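Long-range contact in probable AP endonuclease (African swine fever virus, PDB 6KI3), which probably cleaves DNA on the 5' side of abasic sites during DNA repair, using three zinc ions, and probably also has proofreading 3'-5' exonuclease activity: residues I195-A201 with Q256-F262. Residues are numbered along the deposited sequence; the frame is centred on the assembly and turned at random.
Sequences ISSYNDA and QSGLYCF
Tyr-198 turns one face of its ring to Cys-261. Cys-261 SG lies 4.4 Å from the Tyr-198 ring centroid, 15° off the normal, a sulfur-aromatic contact, while Cys-261 CB makes a CH-pi contact offset toward the rim of the same face. The edge of the Tyr-198 ring, at CE2, meets Tyr-260 CD2 at 3.9 Å. With CG anti to the backbone N (chi1 -175°), Tyr-198 reaches along helix 258-269, where its OH bonds Glu-264. Deeper in, Ala-201 CB fits between Cys-261 CB, Phe-262 CE2 (3.6 Å) and the carbonyl oxygen of Gly-258. Ile-195 crosses Phe-262 at about a right angle, Ile-195 CD1 4.1 Å from Phe-262 CE2, and both side chains also rest on Thr-185 of helix 185-190.

The backbones join at the two helix starts through a single bridge between Ser-197 and Ser-257. Gly-258 N donates to Ser-196 O (2.7 Å) and Tyr-198 N to Gln-256 O (3.0 Å). Gly-258 CA sits 3.3 Å from Ile-195 O in a nearly straight CA-H...O contact (169° at H). Asp-200 N to Ser-197 OG and a weak Ser-197 N to Asp-200 OD2 form a capping box; Ser-257 OG, hydrogen-bonded to Ile-254 O, caps weakly through Tyr-260 N. Thus two outer helices of the TIM barrel are tied at their N-termini by first-turn N-H groups, while sulfur, aromatic and aliphatic contacts join their flanks.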
ATOM      1  N   ILE A 195      11.532 -10.984   8.646  1.00 38.33           N
ATOM      2  CA  ILE A 195      10.562 -11.737   7.857  1.00 38.35           C
ATOM      3  C   ILE A 195      11.278 -12.403   6.688  1.00 38.56           C
ATOM      4  O   ILE A 195      10.683 -12.628   5.628  1.00 38.00           O
ATOM      5  CB  ILE A 195       9.422 -10.830   7.360  1.00 37.02           C
ATOM      6  CG1 ILE A 195       9.994  -9.615   6.624  1.00 36.94           C
ATOM      7  CG2 ILE A 195       8.541 -10.395   8.521  1.00 35.48           C
ATOM      8  CD1 ILE A 195       8.944  -8.719   6.004  1.00 37.36           C
ATOM      9  N   SER A 196      12.558 -12.730   6.880  1.00 39.25           N
ATOM     10  CA  SER A 196      13.367 -13.239   5.777  1.00 39.41           C
ATOM     11  C   SER A 196      12.980 -14.666   5.409  1.00 40.46           C
ATOM     12  O   SER A 196      12.798 -14.986   4.227  1.00 40.62           O
ATOM     13  CB  SER A 196      14.851 -13.157   6.136  1.00 36.05           C
ATOM     14  OG  SER A 196      15.275 -11.810   6.235  1.00 44.45           O
ATOM     15  N   SER A 197      12.852 -15.542   6.399  1.00 40.48           N
ATOM     16  CA  SER A 197      12.562 -16.941   6.129  1.00 41.62           C
ATOM     17  C   SER A 197      11.059 -17.199   6.138  1.00 39.45           C
ATOM     18  O   SER A 197      10.262 -16.382   6.607  1.00 39.37           O
ATOM     19  CB  SER A 197      13.245 -17.846   7.152  1.00 39.62           C
ATOM     20  OG  SER A 197      12.511 -17.899   8.361  1.00 40.88           O
ATOM     21  N   TYR A 198      10.683 -18.368   5.607  1.00 40.75           N
ATOM     22  CA  TYR A 198       9.279 -18.764   5.583  1.00 45.73           C
ATOM     23  C   TYR A 198       8.696 -18.819   6.990  1.00 45.95           C
ATOM     24  O   TYR A 198       7.576 -18.351   7.225  1.00 45.69           O
ATOM     25  CB  TYR A 198       9.134 -20.120   4.887  1.00 43.12           C
ATOM     26  CG  TYR A 198       7.705 -20.582   4.696  1.00 45.86           C
ATOM     27  CD1 TYR A 198       7.025 -21.248   5.709  1.00 47.49           C
ATOM     28  CD2 TYR A 198       7.038 -20.363   3.496  1.00 46.23           C
ATOM     29  CE1 TYR A 198       5.721 -21.672   5.537  1.00 49.79           C
ATOM     30  CE2 TYR A 198       5.734 -20.785   3.315  1.00 44.83           C
ATOM     31  CZ  TYR A 198       5.081 -21.440   4.340  1.00 50.10           C
ATOM     32  OH  TYR A 198       3.783 -21.863   4.166  1.00 50.14           O
ATOM     33  N   ASN A 199       9.443 -19.388   7.939  1.00 43.65           N
ATOM     34  CA  ASN A 199       8.946 -19.497   9.306  1.00 43.77           C
ATOM     35  C   ASN A 199       8.869 -18.131   9.978  1.00 45.02           C
ATOM     36  O   ASN A 199       7.949 -17.872  10.763  1.00 43.76           O
ATOM     37  CB  ASN A 199       9.836 -20.446  10.110  1.00 51.54           C
ATOM     38  CG  ASN A 199       9.210 -20.857  11.428  1.00 55.06           C
ATOM     39  OD1 ASN A 199       8.346 -21.733  11.472  1.00 58.39           O
ATOM     40  ND2 ASN A 199       9.647 -20.229  12.514  1.00 50.64           N
ATOM     41  N   ASP A 200       9.827 -17.247   9.684  1.00 42.22           N
ATOM     42  CA  ASP A 200       9.802 -15.907  10.264  1.00 42.20           C
ATOM     43  C   ASP A 200       8.545 -15.151   9.854  1.00 43.17           C
ATOM     44  O   ASP A 200       7.924 -14.468  10.677  1.00 39.14           O
ATOM     45  CB  ASP A 200      11.053 -15.130   9.852  1.00 42.77           C
ATOM     46  CG  ASP A 200      12.327 -15.714  10.436  1.00 45.94           C
ATOM     47  OD1 ASP A 200      12.251 -16.399  11.479  1.00 50.51           O
ATOM     48  OD2 ASP A 200      13.407 -15.485   9.850  1.00 42.42           O
ATOM     49  N   ALA A 201       8.155 -15.260   8.584  1.00 40.95           N
ATOM     50  CA  ALA A 201       6.921 -14.630   8.127  1.00 39.99           C
ATOM     51  C   ALA A 201       5.694 -15.404   8.593  1.00 41.62           C
ATOM     52  O   ALA A 201       4.680 -14.799   8.960  1.00 40.56           O
ATOM     53  CB  ALA A 201       6.925 -14.508   6.603  1.00 39.11           C
ATOM     54  N   GLN A 256      11.061 -20.930  -0.008  1.00 49.00           N
ATOM     55  CA  GLN A 256      11.454 -20.905   1.393  1.00 46.52           C
ATOM     56  C   GLN A 256      11.649 -19.489   1.914  1.00 46.58           C
ATOM     57  O   GLN A 256      11.990 -19.313   3.089  1.00 46.06           O
ATOM     58  CB  GLN A 256      12.737 -21.716   1.610  1.00 51.28           C
ATOM     59  CG  GLN A 256      12.525 -23.222   1.651  1.00 52.99           C
ATOM     60  CD  GLN A 256      12.589 -23.860   0.279  1.00 57.04           C
ATOM     61  OE1 GLN A 256      13.661 -23.982  -0.311  1.00 60.15           O
ATOM     62  NE2 GLN A 256      11.437 -24.270  -0.238  1.00 55.04           N
ATOM     63  N   SER A 257      11.442 -18.481   1.072  1.00 48.37           N
ATOM     64  CA  SER A 257      11.549 -17.098   1.502  1.00 41.94           C
ATOM     65  C   SER A 257      10.337 -16.703   2.341  1.00 42.07           C
ATOM     66  O   SER A 257       9.309 -17.385   2.362  1.00 40.05           O
ATOM     67  CB  SER A 257      11.663 -16.166   0.296  1.00 44.99           C
ATOM     68  OG  SER A 257      10.506 -16.244  -0.521  1.00 43.65           O
ATOM     69  N   GLY A 258      10.473 -15.578   3.043  1.00 41.16           N
ATOM     70  CA  GLY A 258       9.339 -15.031   3.762  1.00 38.62           C
ATOM     71  C   GLY A 258       8.286 -14.449   2.842  1.00 40.08           C
ATOM     72  O   GLY A 258       7.105 -14.403   3.198  1.00 38.45           O
ATOM     73  N   LEU A 259       8.691 -14.008   1.647  1.00 39.99           N
ATOM     74  CA  LEU A 259       7.737 -13.420   0.712  1.00 39.45           C
ATOM     75  C   LEU A 259       6.728 -14.450   0.221  1.00 40.74           C
ATOM     76  O   LEU A 259       5.535 -14.148   0.106  1.00 39.01           O
ATOM     77  CB  LEU A 259       8.470 -12.797  -0.474  1.00 35.98           C
ATOM     78  CG  LEU A 259       7.559 -12.328  -1.558  1.00 37.89           C
ATOM     79  CD1 LEU A 259       7.148 -10.935  -1.330  1.00 33.74           C
ATOM     80  CD2 LEU A 259       8.172 -12.487  -2.931  1.00 41.08           C
ATOM     81  N   TYR A 260       7.187 -15.667  -0.085  1.00 41.55           N
ATOM     82  CA  TYR A 260       6.265 -16.695  -0.559  1.00 43.38           C
ATOM     83  C   TYR A 260       5.192 -17.001   0.474  1.00 41.57           C
ATOM     84  O   TYR A 260       4.059 -17.339   0.111  1.00 41.27           O
ATOM     85  CB  TYR A 260       7.026 -17.969  -0.927  1.00 45.65           C
ATOM     86  CG  TYR A 260       6.116 -19.105  -1.334  1.00 45.90           C
ATOM     87  CD1 TYR A 260       5.325 -19.010  -2.470  1.00 47.36           C
ATOM     88  CD2 TYR A 260       6.044 -20.269  -0.581  1.00 48.56           C
ATOM     89  CE1 TYR A 260       4.489 -20.042  -2.849  1.00 48.45           C
ATOM     90  CE2 TYR A 260       5.212 -21.308  -0.951  1.00 50.85           C
ATOM     91  CZ  TYR A 260       4.436 -21.190  -2.086  1.00 49.77           C
ATOM     92  OH  TYR A 260       3.604 -22.220  -2.461  1.00 49.36           O
ATOM     93  N   CYS A 261       5.522 -16.886   1.762  1.00 37.62           N
ATOM     94  CA  CYS A 261       4.501 -17.031   2.793  1.00 41.86           C
ATOM     95  C   CYS A 261       3.519 -15.864   2.755  1.00 41.55           C
ATOM     96  O   CYS A 261       2.323 -16.045   3.010  1.00 39.49           O
ATOM     97  CB  CYS A 261       5.153 -17.146   4.169  1.00 42.48           C
ATOM     98  SG  CYS A 261       3.992 -17.472   5.515  1.00 43.27           S
ATOM     99  N   PHE A 262       4.008 -14.661   2.441  1.00 40.39           N
ATOM    100  CA  PHE A 262       3.108 -13.527   2.256  1.00 36.96           C
ATOM    101  C   PHE A 262       2.223 -13.724   1.031  1.00 36.59           C
ATOM    102  O   PHE A 262       1.050 -13.336   1.038  1.00 37.02           O
ATOM    103  CB  PHE A 262       3.906 -12.227   2.135  1.00 34.57           C
ATOM    104  CG  PHE A 262       4.320 -11.637   3.455  1.00 38.62           C
ATOM    105  CD1 PHE A 262       3.457 -10.815   4.161  1.00 35.30           C
ATOM    106  CD2 PHE A 262       5.573 -11.895   3.985  1.00 37.41           C
ATOM    107  CE1 PHE A 262       3.834 -10.267   5.375  1.00 32.15           C
ATOM    108  CE2 PHE A 262       5.956 -11.350   5.198  1.00 37.74           C
ATOM    109  CZ  PHE A 262       5.085 -10.535   5.893  1.00 37.37           C
TER